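Local coordinates for protein cytochrome cL (Hyphomicrobium denitrificans, PDB 2D0W) that carries electrons in the periplasm on a covalently bound haem and is probably the electron acceptor for methanol dehydrogenase in methanol oxidation, at residues L75-W80 with I122-D128; N85-K89 with A133-S137; K50-Y55 with K117-I122. One frame throughout, in Å; residues are numbered along the deposited sequence.

Contact 1 of 3, residues L75-W80 with I122-D128; sequences LNDSYW and IRHIQKD. With ZN (zinc ion), chain E; HEM (protoporphyrin IX containing Fe), chain H.
Ser78 gives its backbone N-H to the carboxylate of Asp128, with N and OD2 2.7 Å apart. The bond reaches OD2 on its anti side, 26° out of the carboxylate plane, while Lys127 NZ forms a salt bridge on the syn side of Asp128 OD1 at 2.7 Å. A short acid suits this place because its two oxygens can serve a backbone N-H and a neighbouring lysine. The backbone N of Lys127 donates to Asn76 O at 3.0 Å, and the bent lysine chain lies obliquely across the asparagine amide, CG 3.7 Å from ND2. Gln126 reaches back to the loop: CG is anti to the backbone N, the bend at chi2 (58°) turns the amide round, and NE2 donates to Asp77 O from above the carbonyl plane, at 3.2 Å. That NE2 also donates to a water that gives its protons to Leu75 O and Ile122 O, satisfying carbonyls of both segments. In this cytochrome c fold the loop follows the CXXCH haem-attachment helix and packs on the C-terminal part of helix 112-124 and the chain beyond. It also carries a zinc ion, bound by Asp77 OD2 at 2.3 Å, by Tyr79 O, by Gly74 O and by two waters, one of which donates to a haem propionate. Apolar side chains suit the haem flank, where Leu75 CD2 lies 3.8 Å from HEM C3A and Ile122 CD1 meets a haem methyl. Trp80 turns its ring edge to the same propionate. Arg123 brings NH1 near Trp80 CZ2, guanidinium and ring planes 85° apart, and is positioned by Asn85 O and Asp88.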
loop_
_atom_site.group_PDB
_atom_site.type_symbol
_atom_site.label_atom_id
_atom_site.label_comp_id
_atom_site.label_asym_id
_atom_site.label_seq_id
_atom_site.Cartn_x
_atom_site.Cartn_y
_atom_site.Cartn_z
ATOM N N LEU A 75 -3.071 10.773 1.416
ATOM C CA LEU A 75 -2.269 9.623 1.736
ATOM C C LEU A 75 -0.916 9.841 1.094
ATOM O O LEU A 75 -0.038 8.971 1.175
ATOM C CB LEU A 75 -2.924 8.347 1.190
ATOM C CG LEU A 75 -4.333 7.979 1.656
ATOM C CD1 LEU A 75 -4.901 6.697 0.945
ATOM C CD2 LEU A 75 -4.281 7.776 3.199
ATOM N N ASN A 76 -0.730 11.015 0.493
ATOM C CA ASN A 76 0.424 11.237 -0.360
ATOM C C ASN A 76 1.418 12.201 0.322
ATOM O O ASN A 76 2.349 12.701 -0.296
ATOM C CB ASN A 76 -0.041 11.786 -1.715
ATOM C CG ASN A 76 -0.611 13.181 -1.597
ATOM O OD1 ASN A 76 -0.897 13.653 -0.474
ATOM N ND2 ASN A 76 -0.791 13.842 -2.717
ATOM N N ASP A 77 1.218 12.434 1.617
ATOM C CA ASP A 77 2.101 13.361 2.343
ATOM C C ASP A 77 2.815 12.718 3.519
ATOM O O ASP A 77 2.660 11.517 3.750
ATOM C CB ASP A 77 1.354 14.675 2.664
ATOM C CG ASP A 77 0.245 14.515 3.674
ATOM O OD1 ASP A 77 -0.372 15.560 4.009
ATOM O OD2 ASP A 77 -0.020 13.385 4.137
ATOM N N SER A 78 3.604 13.499 4.261
ATOM C CA SER A 78 4.478 12.954 5.293
ATOM C C SER A 78 3.743 12.788 6.544
ATOM O O SER A 78 4.205 12.115 7.456
ATOM C CB SER A 78 5.696 13.853 5.573
ATOM O OG SER A 78 5.321 15.199 5.792
ATOM N N TYR A 79 2.569 13.396 6.613
ATOM C CA TYR A 79 1.807 13.340 7.836
ATOM C C TYR A 79 0.826 12.171 7.968
ATOM O O TYR A 79 0.039 11.942 7.073
ATOM C CB TYR A 79 1.064 14.668 8.026
ATOM C CG TYR A 79 0.339 14.650 9.317
ATOM C CD1 TYR A 79 0.980 15.077 10.480
ATOM C CD2 TYR A 79 -0.969 14.158 9.406
ATOM C CE1 TYR A 79 0.333 15.048 11.678
ATOM C CE2 TYR A 79 -1.625 14.088 10.623
ATOM C CZ TYR A 79 -0.954 14.566 11.752
ATOM O OH TYR A 79 -1.535 14.528 12.991
ATOM N N TRP A 80 0.855 11.448 9.094
ATOM C CA TRP A 80 -0.075 10.323 9.312
ATOM C C TRP A 80 -0.833 10.461 10.620
ATOM O O TRP A 80 -0.231 10.673 11.683
ATOM C CB TRP A 80 0.662 8.978 9.293
ATOM C CG TRP A 80 1.339 8.725 8.010
ATOM C CD1 TRP A 80 2.613 9.084 7.668
ATOM C CD2 TRP A 80 0.783 8.097 6.862
ATOM N NE1 TRP A 80 2.890 8.698 6.378
ATOM C CE2 TRP A 80 1.781 8.091 5.863
ATOM C CE3 TRP A 80 -0.468 7.549 6.570
ATOM C CZ2 TRP A 80 1.562 7.550 4.591
ATOM C CZ3 TRP A 80 -0.684 7.015 5.321
ATOM C CH2 TRP A 80 0.331 7.010 4.345
ATOM N N ILE A 122 0.226 3.185 -3.037
ATOM C CA ILE A 122 0.166 4.217 -2.011
ATOM C C ILE A 122 1.546 4.809 -1.693
ATOM O O ILE A 122 1.688 6.022 -1.567
ATOM C CB ILE A 122 -0.568 3.722 -0.704
ATOM C CG1 ILE A 122 -2.039 3.389 -1.020
ATOM C CG2 ILE A 122 -0.394 4.759 0.443
ATOM C CD1 ILE A 122 -2.725 2.567 0.116
ATOM N N ARG A 123 2.569 3.969 -1.574
ATOM C CA ARG A 123 3.938 4.486 -1.365
ATOM C C ARG A 123 4.396 5.309 -2.559
ATOM O O ARG A 123 5.080 6.346 -2.390
ATOM C CB ARG A 123 4.946 3.361 -1.091
ATOM C CG ARG A 123 4.586 2.462 0.155
ATOM C CD ARG A 123 4.288 3.352 1.333
ATOM N NE ARG A 123 4.235 2.538 2.534
ATOM C CZ ARG A 123 3.786 2.935 3.716
ATOM N NH1 ARG A 123 3.315 4.142 3.885
ATOM N NH2 ARG A 123 3.809 2.080 4.725
ATOM N N HIS A 124 4.057 4.843 -3.759
ATOM C CA HIS A 124 4.546 5.513 -5.015
ATOM C C HIS A 124 4.050 6.963 -5.254
ATOM O O HIS A 124 4.745 7.770 -5.897
ATOM C CB HIS A 124 4.212 4.672 -6.259
ATOM C CG HIS A 124 4.921 5.141 -7.501
ATOM N ND1 HIS A 124 6.274 4.951 -7.709
ATOM C CD2 HIS A 124 4.459 5.775 -8.600
ATOM C CE1 HIS A 124 6.613 5.471 -8.882
ATOM N NE2 HIS A 124 5.529 5.987 -9.434
ATOM N N ILE A 125 2.830 7.240 -4.786
ATOM C CA ILE A 125 2.163 8.547 -4.927
ATOM C C ILE A 125 2.582 9.634 -3.928
ATOM O O ILE A 125 2.149 10.793 -4.058
ATOM C CB ILE A 125 0.570 8.409 -4.965
ATOM C CG1 ILE A 125 -0.023 7.766 -3.694
ATOM C CG2 ILE A 125 0.092 7.663 -6.247
ATOM C CD1 ILE A 125 -1.551 7.479 -3.815
ATOM N N GLN A 126 3.433 9.250 -2.961
ATOM C CA GLN A 126 4.121 10.157 -2.039
ATOM C C GLN A 126 4.804 11.294 -2.791
ATOM O O GLN A 126 5.449 11.085 -3.789
ATOM C CB GLN A 126 5.175 9.394 -1.232
ATOM C CG GLN A 126 5.869 10.211 -0.144
ATOM C CD GLN A 126 4.895 10.797 0.888
ATOM O OE1 GLN A 126 5.133 11.885 1.423
ATOM N NE2 GLN A 126 3.820 10.075 1.186
ATOM N N LYS A 127 4.612 12.509 -2.301
ATOM C CA LYS A 127 5.130 13.690 -2.973
ATOM C C LYS A 127 5.874 14.624 -2.005
ATOM O O LYS A 127 6.365 15.661 -2.424
ATOM C CB LYS A 127 3.985 14.413 -3.730
ATOM C CG LYS A 127 2.742 14.796 -2.900
ATOM C CD LYS A 127 2.952 16.075 -2.058
ATOM C CE LYS A 127 1.894 16.215 -0.965
ATOM N NZ LYS A 127 2.166 17.223 0.131
ATOM N N ASP A 128 5.952 14.241 -0.725
ATOM C CA ASP A 128 6.767 14.926 0.284
ATOM C C ASP A 128 8.134 14.253 0.388
ATOM O O ASP A 128 8.337 13.167 -0.171
ATOM C CB ASP A 128 6.092 14.871 1.663
ATOM C CG ASP A 128 4.906 15.829 1.796
ATOM O OD1 ASP A 128 4.664 16.659 0.897
ATOM O OD2 ASP A 128 4.190 15.733 2.826
HETATM ZN ZN ZN E . -1.429 12.045 5.285
HETATM C CHA HEM H . -8.217 6.749 6.927
HETATM C CHB HEM H . -6.514 4.017 3.264
HETATM C CHC HEM H . -10.963 3.484 1.345
HETATM C CHD HEM H . -12.328 7.131 4.244
HETATM C C1A HEM H . -7.334 5.986 6.160
HETATM C C2A HEM H . -5.943 5.653 6.439
HETATM C C3A HEM H . -5.486 4.931 5.416
HETATM C C4A HEM H . -6.556 4.732 4.446
HETATM C CMA HEM H . -4.044 4.359 5.225
HETATM C CAA HEM H . -5.133 6.131 7.665
HETATM C CBA HEM H . -4.555 7.506 7.284
HETATM C CGA HEM H . -3.584 8.041 8.330
HETATM O O1A HEM H . -3.112 7.262 9.193
HETATM O O2A HEM H . -3.297 9.261 8.288
HETATM C C1B HEM H . -7.570 3.587 2.451
HETATM C C2B HEM H . -7.561 2.705 1.279
HETATM C C3B HEM H . -8.714 2.517 0.853
HETATM C C4B HEM H . -9.642 3.308 1.600
HETATM C CMB HEM H . -6.242 2.189 0.705
HETATM C CAB HEM H . -9.147 1.405 -0.116
HETATM C CBB HEM H . -8.832 0.165 0.104
HETATM C C1C HEM H . -11.733 4.454 1.949
HETATM C C2C HEM H . -13.186 4.665 1.783
HETATM C C3C HEM H . -13.531 5.695 2.532
HETATM C C4C HEM H . -12.359 6.112 3.320
HETATM C CMC HEM H . -13.903 4.144 0.547
HETATM C CAC HEM H . -14.823 6.575 2.511
HETATM C CBC HEM H . -15.961 5.938 2.463
HETATM C C1D HEM H . -11.442 7.324 5.285
HETATM C C2D HEM H . -11.651 8.166 6.448
HETATM C C3D HEM H . -10.384 8.041 7.288
HETATM C C4D HEM H . -9.502 7.157 6.551
HETATM C CMD HEM H . -12.923 9.009 6.767
HETATM C CAD HEM H . -10.043 8.702 8.672
HETATM C CBD HEM H . -10.253 7.544 9.651
HETATM C CGD HEM H . -9.632 7.773 11.007
HETATM O O1D HEM H . -9.666 6.867 11.860
HETATM O O2D HEM H . -9.080 8.863 11.214
HETATM N NA HEM H . -7.644 5.419 4.938
HETATM N NB HEM H . -8.892 3.968 2.529
HETATM N NC HEM H . -11.276 5.319 2.932
HETATM N ND HEM H . -10.164 6.781 5.383
HETATM FE FE HEM H . -9.505 5.284 3.984
HETATM O O HOH W 1 2.217 7.891 0.230
HETATM O O HOH W 2 0.368 12.214 -5.276
HETATM O O HOH W 3 -0.196 17.505 1.544
HETATM O O HOH W 4 0.054 10.464 4.163
HETATM O O HOH W 5 -3.298 11.667 7.002
#

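Contact 2 of 3, residues N85-K89 with A133-S137; sequences NTTDK and ADWLS. With HEM (protoporphyrin IX containing Fe), chain H.
Thr86 OG1 lies between two acceptors, Asp134 OD2 at 2.8 Å and the backbone O of Pro83, with a single proton to offer them. The hydroxyl sits between its own backbone N and carbonyl carbon (chi1 66°), which places it to face both. Asp134 and Trp135 are the central residues of a type I turn from Ala133 to Leu136, and this turn presses on the 3-10 end and loop that lead into helix 88-97. Thr86 O points into it: Asp134 CB is 3.1 Å from this oxygen, and Trp135 meets it with the ring edge, CE3 3.5 Å away. Trp135 N is close to Thr86 O too, but the angle is poor for a hydrogen bond. Ala133 CB lies over one face of the indole, offset toward its rim. Beyond it, Asp88 OD2 passes 3.7 Å from Trp135 CB on its way to a salt bridge with Arg123 NE. Threonine suits position 87 as N-cap, because its OG1 takes Gly90 N of the new helix while also bonding Lys84 O. On the haem side Asn85 ND2 donates to propionate HEM O1A at 2.7 Å, and its OD1 is held by Thr94 OG1. With one proton for two acceptors, the Thr86 hydroxyl can satisfy one of them at a time, and the direct polar link between the segments is probably part-time; charged Asp88 has its mate in Arg123.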
loop_
_atom_site.group_PDB
_atom_site.type_symbol
_atom_site.label_atom_id
_atom_site.label_comp_id
_atom_site.label_asym_id
_atom_site.label_seq_id
_atom_site.Cartn_x
_atom_site.Cartn_y
_atom_site.Cartn_z
ATOM N N ASN A 85 1.567 3.847 10.205
ATOM C CA ASN A 85 1.286 3.784 8.764
ATOM C C ASN A 85 2.510 4.154 7.890
ATOM O O ASN A 85 2.464 4.027 6.688
ATOM C CB ASN A 85 0.027 4.587 8.396
ATOM C CG ASN A 85 -1.285 3.890 8.833
ATOM O OD1 ASN A 85 -1.357 2.644 8.956
ATOM N ND2 ASN A 85 -2.346 4.696 9.033
ATOM N N THR A 86 3.592 4.624 8.525
ATOM C CA THR A 86 4.902 4.774 7.874
ATOM C C THR A 86 5.624 3.413 7.696
ATOM O O THR A 86 6.680 3.331 7.058
ATOM C CB THR A 86 5.836 5.779 8.654
ATOM O OG1 THR A 86 6.177 5.263 9.955
ATOM C CG2 THR A 86 5.210 7.156 8.796
ATOM N N THR A 87 5.090 2.353 8.296
ATOM C CA THR A 87 5.561 0.984 8.052
ATOM C C THR A 87 4.526 0.276 7.186
ATOM O O THR A 87 3.305 0.571 7.287
ATOM C CB THR A 87 5.794 0.212 9.391
ATOM O OG1 THR A 87 4.541 -0.113 9.997
ATOM C CG2 THR A 87 6.556 1.078 10.394
ATOM N N ASP A 88 4.970 -0.678 6.363
ATOM C CA ASP A 88 4.032 -1.446 5.532
ATOM C C ASP A 88 3.125 -2.265 6.406
ATOM O O ASP A 88 1.970 -2.432 6.079
ATOM C CB ASP A 88 4.749 -2.354 4.520
ATOM C CG ASP A 88 5.478 -1.549 3.443
ATOM O OD1 ASP A 88 6.384 -2.100 2.821
ATOM O OD2 ASP A 88 5.181 -0.367 3.248
ATOM N N LYS A 89 3.641 -2.735 7.543
ATOM C CA LYS A 89 2.814 -3.538 8.452
ATOM C C LYS A 89 1.616 -2.750 8.972
ATOM O O LYS A 89 0.493 -3.288 9.007
ATOM C CB LYS A 89 3.636 -4.104 9.603
ATOM C CG LYS A 89 3.003 -5.308 10.245
ATOM C CD LYS A 89 2.375 -4.966 11.554
ATOM C CE LYS A 89 3.126 -5.589 12.703
ATOM N NZ LYS A 89 2.800 -7.009 12.792
ATOM N N ALA A 133 11.598 8.268 5.603
ATOM C CA ALA A 133 10.532 7.306 5.315
ATOM C C ALA A 133 10.821 5.941 5.910
ATOM O O ALA A 133 11.782 5.304 5.536
ATOM C CB ALA A 133 10.289 7.215 3.789
ATOM N N ASP A 134 9.996 5.500 6.859
ATOM C CA ASP A 134 10.153 4.162 7.469
ATOM C C ASP A 134 9.910 2.990 6.499
ATOM O O ASP A 134 10.289 1.851 6.807
ATOM C CB ASP A 134 9.239 3.996 8.706
ATOM C CG ASP A 134 9.552 4.988 9.799
ATOM O OD1 ASP A 134 10.477 5.825 9.644
ATOM O OD2 ASP A 134 8.869 4.946 10.833
ATOM N N TRP A 135 9.298 3.257 5.333
ATOM C CA TRP A 135 8.903 2.198 4.368
ATOM C C TRP A 135 9.833 2.013 3.177
ATOM O O TRP A 135 9.568 1.160 2.291
ATOM C CB TRP A 135 7.494 2.472 3.797
ATOM C CG TRP A 135 7.445 3.689 2.868
ATOM C CD1 TRP A 135 7.680 3.711 1.516
ATOM C CD2 TRP A 135 7.121 5.017 3.233
ATOM N NE1 TRP A 135 7.566 4.979 1.026
ATOM C CE2 TRP A 135 7.198 5.804 2.057
ATOM C CE3 TRP A 135 6.785 5.631 4.436
ATOM C CZ2 TRP A 135 6.952 7.178 2.060
ATOM C CZ3 TRP A 135 6.542 6.995 4.442
ATOM C CH2 TRP A 135 6.641 7.757 3.261
ATOM N N LEU A 136 10.870 2.849 3.095
ATOM C CA LEU A 136 11.894 2.693 2.039
ATOM C C LEU A 136 13.223 2.291 2.627
ATOM O O LEU A 136 13.608 2.798 3.659
ATOM C CB LEU A 136 12.073 3.997 1.231
ATOM C CG LEU A 136 10.881 4.564 0.452
ATOM C CD1 LEU A 136 11.203 5.949 -0.053
ATOM C CD2 LEU A 136 10.628 3.644 -0.691
ATOM N N SER A 137 13.935 1.401 1.950
ATOM C CA SER A 137 15.323 1.112 2.295
ATOM C C SER A 137 16.246 2.257 1.972
ATOM O O SER A 137 15.875 3.229 1.296
ATOM C CB SER A 137 15.823 -0.110 1.518
ATOM O OG SER A 137 16.075 0.220 0.148
HETATM C CHA HEM H . -8.217 6.749 6.927
HETATM C CHB HEM H . -6.514 4.017 3.264
HETATM C CHC HEM H . -10.963 3.484 1.345
HETATM C CHD HEM H . -12.328 7.131 4.244
HETATM C C1A HEM H . -7.334 5.986 6.160
HETATM C C2A HEM H . -5.943 5.653 6.439
HETATM C C3A HEM H . -5.486 4.931 5.416
HETATM C C4A HEM H . -6.556 4.732 4.446
HETATM C CMA HEM H . -4.044 4.359 5.225
HETATM C CAA HEM H . -5.133 6.131 7.665
HETATM C CBA HEM H . -4.555 7.506 7.284
HETATM C CGA HEM H . -3.584 8.041 8.330
HETATM O O1A HEM H . -3.112 7.262 9.193
HETATM O O2A HEM H . -3.297 9.261 8.288
HETATM C C1B HEM H . -7.570 3.587 2.451
HETATM C C2B HEM H . -7.561 2.705 1.279
HETATM C C3B HEM H . -8.714 2.517 0.853
HETATM C C4B HEM H . -9.642 3.308 1.600
HETATM C CMB HEM H . -6.242 2.189 0.705
HETATM C CAB HEM H . -9.147 1.405 -0.116
HETATM C CBB HEM H . -8.832 0.165 0.104
HETATM C C1C HEM H . -11.733 4.454 1.949
HETATM C C2C HEM H . -13.186 4.665 1.783
HETATM C C3C HEM H . -13.531 5.695 2.532
HETATM C C4C HEM H . -12.359 6.112 3.320
HETATM C CMC HEM H . -13.903 4.144 0.547
HETATM C CAC HEM H . -14.823 6.575 2.511
HETATM C CBC HEM H . -15.961 5.938 2.463
HETATM C C1D HEM H . -11.442 7.324 5.285
HETATM C C2D HEM H . -11.651 8.166 6.448
HETATM C C3D HEM H . -10.384 8.041 7.288
HETATM C C4D HEM H . -9.502 7.157 6.551
HETATM C CMD HEM H . -12.923 9.009 6.767
HETATM C CAD HEM H . -10.043 8.702 8.672
HETATM C CBD HEM H . -10.253 7.544 9.651
HETATM C CGD HEM H . -9.632 7.773 11.007
HETATM O O1D HEM H . -9.666 6.867 11.860
HETATM O O2D HEM H . -9.080 8.863 11.214
HETATM N NA HEM H . -7.644 5.419 4.938
HETATM N NB HEM H . -8.892 3.968 2.529
HETATM N NC HEM H . -11.276 5.319 2.932
HETATM N ND HEM H . -10.164 6.781 5.383
HETATM FE FE HEM H . -9.505 5.284 3.984
#

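Contact 3 of 3, residues K50-Y55 with K117-I122; sequences KGEEIY and KLIAWI
Glu52 lies over one face of Trp121, and the Tyr55 side chain runs at about a right angle to that of Trp121, its ring meeting the indole obliquely. This is the perpendicular helix pair familiar from class I cytochromes c: the segments 50-55 and 117-122 of helices 48-58 and 112-124 cross at -92°, their axes 7.4 Å apart. Glycine at position 51 permits that closeness, since a CB there would run into Lys117 O and Trp121 CB; instead Gly51 CA makes a CA-H...O contact with Lys117 O at 3.2 Å. Trp121 CG is anti to the backbone N (chi1 180°), which sets the ring against helix 48-58. Glu52 CA then stands 3.6 Å above the centroid of the five-membered ring, almost on its normal, a CH-pi contact, and CB and CG continue across the six-membered ring toward a carboxylate that accepts from Trp152 NE1. The planes of the Tyr55 ring and the five-membered ring are 55° apart, while the tyrosine hydroxyl bonds Gly64 O. An alanine in place of Trp121 is likely to open a gap beneath Glu52 CA and CB and beside Tyr55 CB. Leucine suits the neighbouring position on helix 112-124, where Leu118 CD1 approaches the edge of the Tyr55 ring and CD2 packs on Ile54 CG2. Trp121 NE1, buried by the crossing, has no hydrogen-bond partner in the model and lies 3.8 Å from Tyr55 CD2.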
loop_
_atom_site.group_PDB
_atom_site.type_symbol
_atom_site.label_atom_id
_atom_site.label_comp_id
_atom_site.label_asym_id
_atom_site.label_seq_id
_atom_site.Cartn_x
_atom_site.Cartn_y
_atom_site.Cartn_z
ATOM N N LYS A 50 -1.339 -2.223 -11.532
ATOM C CA LYS A 50 -2.332 -2.978 -10.807
ATOM C C LYS A 50 -2.706 -2.328 -9.444
ATOM O O LYS A 50 -3.907 -2.185 -9.127
ATOM C CB LYS A 50 -1.958 -4.436 -10.657
ATOM C CG LYS A 50 -3.004 -5.217 -9.860
ATOM C CD LYS A 50 -4.056 -5.757 -10.771
ATOM C CE LYS A 50 -5.242 -6.258 -9.943
ATOM N NZ LYS A 50 -6.379 -6.651 -10.812
ATOM N N GLY A 51 -1.710 -1.861 -8.700
ATOM C CA GLY A 51 -1.989 -1.141 -7.440
ATOM C C GLY A 51 -2.863 0.052 -7.699
ATOM O O GLY A 51 -3.838 0.265 -6.989
ATOM N N GLU A 52 -2.556 0.811 -8.765
ATOM C CA GLU A 52 -3.365 1.990 -9.129
ATOM C C GLU A 52 -4.792 1.653 -9.505
ATOM O O GLU A 52 -5.736 2.346 -9.066
ATOM C CB GLU A 52 -2.732 2.738 -10.306
ATOM C CG GLU A 52 -3.561 3.878 -10.800
ATOM C CD GLU A 52 -2.979 4.482 -12.082
ATOM O OE1 GLU A 52 -2.476 3.721 -12.905
ATOM O OE2 GLU A 52 -3.041 5.708 -12.250
ATOM N N GLU A 53 -4.995 0.578 -10.295
ATOM C CA GLU A 53 -6.390 0.237 -10.643
ATOM C C GLU A 53 -7.258 -0.109 -9.410
ATOM O O GLU A 53 -8.410 0.287 -9.338
ATOM C CB GLU A 53 -6.517 -0.822 -11.774
ATOM C CG GLU A 53 -5.680 -2.059 -11.633
ATOM C CD GLU A 53 -5.539 -2.866 -12.963
ATOM O OE1 GLU A 53 -6.551 -3.433 -13.428
ATOM O OE2 GLU A 53 -4.402 -2.941 -13.521
ATOM N N ILE A 54 -6.687 -0.873 -8.483
ATOM C CA ILE A 54 -7.356 -1.259 -7.222
ATOM C C ILE A 54 -7.706 0.005 -6.438
ATOM O O ILE A 54 -8.871 0.219 -6.061
ATOM C CB ILE A 54 -6.436 -2.188 -6.397
ATOM C CG1 ILE A 54 -6.312 -3.544 -7.084
ATOM C CG2 ILE A 54 -6.941 -2.368 -4.938
ATOM C CD1 ILE A 54 -5.135 -4.357 -6.503
ATOM N N TYR A 55 -6.711 0.884 -6.299
ATOM C CA TYR A 55 -6.845 2.175 -5.608
ATOM C C TYR A 55 -7.953 3.061 -6.168
ATOM O O TYR A 55 -8.814 3.640 -5.447
ATOM C CB TYR A 55 -5.489 2.943 -5.633
ATOM C CG TYR A 55 -5.641 4.278 -4.982
ATOM C CD1 TYR A 55 -5.473 4.425 -3.593
ATOM C CD2 TYR A 55 -6.017 5.396 -5.729
ATOM C CE1 TYR A 55 -5.681 5.636 -2.955
ATOM C CE2 TYR A 55 -6.180 6.639 -5.082
ATOM C CZ TYR A 55 -6.041 6.712 -3.690
ATOM O OH TYR A 55 -6.208 7.881 -3.026
ATOM N N LYS A 117 0.086 -4.860 -3.687
ATOM C CA LYS A 117 0.277 -3.997 -4.850
ATOM C C LYS A 117 -0.404 -2.653 -4.606
ATOM O O LYS A 117 0.040 -1.589 -5.003
ATOM C CB LYS A 117 -0.333 -4.649 -6.096
ATOM C CG LYS A 117 0.412 -5.893 -6.620
ATOM C CD LYS A 117 -0.420 -6.510 -7.768
ATOM C CE LYS A 117 0.317 -7.566 -8.523
ATOM N NZ LYS A 117 0.670 -8.616 -7.573
ATOM N N LEU A 118 -1.538 -2.721 -3.953
ATOM C CA LEU A 118 -2.211 -1.484 -3.507
ATOM C C LEU A 118 -1.268 -0.652 -2.630
ATOM O O LEU A 118 -1.149 0.562 -2.796
ATOM C CB LEU A 118 -3.463 -1.842 -2.702
ATOM C CG LEU A 118 -4.184 -0.696 -1.975
ATOM C CD1 LEU A 118 -4.513 0.468 -2.917
ATOM C CD2 LEU A 118 -5.440 -1.269 -1.239
ATOM N N ILE A 119 -0.633 -1.299 -1.668
ATOM C CA ILE A 119 0.272 -0.577 -0.734
ATOM C C ILE A 119 1.472 0.013 -1.552
ATOM O O ILE A 119 1.880 1.152 -1.348
ATOM C CB ILE A 119 0.714 -1.528 0.371
ATOM C CG1 ILE A 119 -0.431 -1.770 1.358
ATOM C CG2 ILE A 119 1.990 -1.021 1.122
ATOM C CD1 ILE A 119 -0.217 -2.953 2.374
ATOM N N ALA A 120 2.005 -0.735 -2.510
ATOM C CA ALA A 120 3.105 -0.223 -3.359
ATOM C C ALA A 120 2.671 1.028 -4.074
ATOM O O ALA A 120 3.455 1.971 -4.227
ATOM C CB ALA A 120 3.563 -1.265 -4.393
ATOM N N TRP A 121 1.415 1.054 -4.521
ATOM C CA TRP A 121 0.872 2.274 -5.207
ATOM C C TRP A 121 0.800 3.428 -4.237
ATOM O O TRP A 121 1.169 4.534 -4.594
ATOM C CB TRP A 121 -0.538 2.070 -5.803
ATOM C CG TRP A 121 -1.096 3.302 -6.488
ATOM C CD1 TRP A 121 -2.229 4.018 -6.146
ATOM C CD2 TRP A 121 -0.539 3.962 -7.614
ATOM N NE1 TRP A 121 -2.407 5.073 -7.015
ATOM C CE2 TRP A 121 -1.378 5.061 -7.924
ATOM C CE3 TRP A 121 0.592 3.732 -8.408
ATOM C CZ2 TRP A 121 -1.106 5.941 -8.994
ATOM C CZ3 TRP A 121 0.866 4.627 -9.474
ATOM C CH2 TRP A 121 0.010 5.707 -9.742
ATOM N N ILE A 122 0.226 3.185 -3.037
ATOM C CA ILE A 122 0.166 4.217 -2.011
ATOM C C ILE A 122 1.546 4.809 -1.693
ATOM O O ILE A 122 1.688 6.022 -1.567
ATOM C CB ILE A 122 -0.568 3.722 -0.704
ATOM C CG1 ILE A 122 -2.039 3.389 -1.020
ATOM C CG2 ILE A 122 -0.394 4.759 0.443
ATOM C CD1 ILE A 122 -2.725 2.567 0.116
#

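Helix 112-124 supplies a segment to contacts 1 and 3 and reaches contact 2 through Arg123, whose NH1 lies 2.9 Å from Asn85 O and whose NE bridges to Asp88 OD2 at 3.1 Å. Contacts 1 and 3 share Ile122, and their centres are 13 Å apart; Leu75 CD1 of contact 1 also touches Tyr55 CE1 of contact 3 at 4.1 Å. Contacts 2 and 3 are more distant, about 16 Å between centres, though Ile119 CG2 packs against Asp88 OD2. The haem is common ground: contact 1 brings Leu75, Trp80 and Ile122 to it, contact 2 a propionate bond, contact 3 Leu118 as well as the shared Ile122. Along the chain the segments of every pair of contacts alternate.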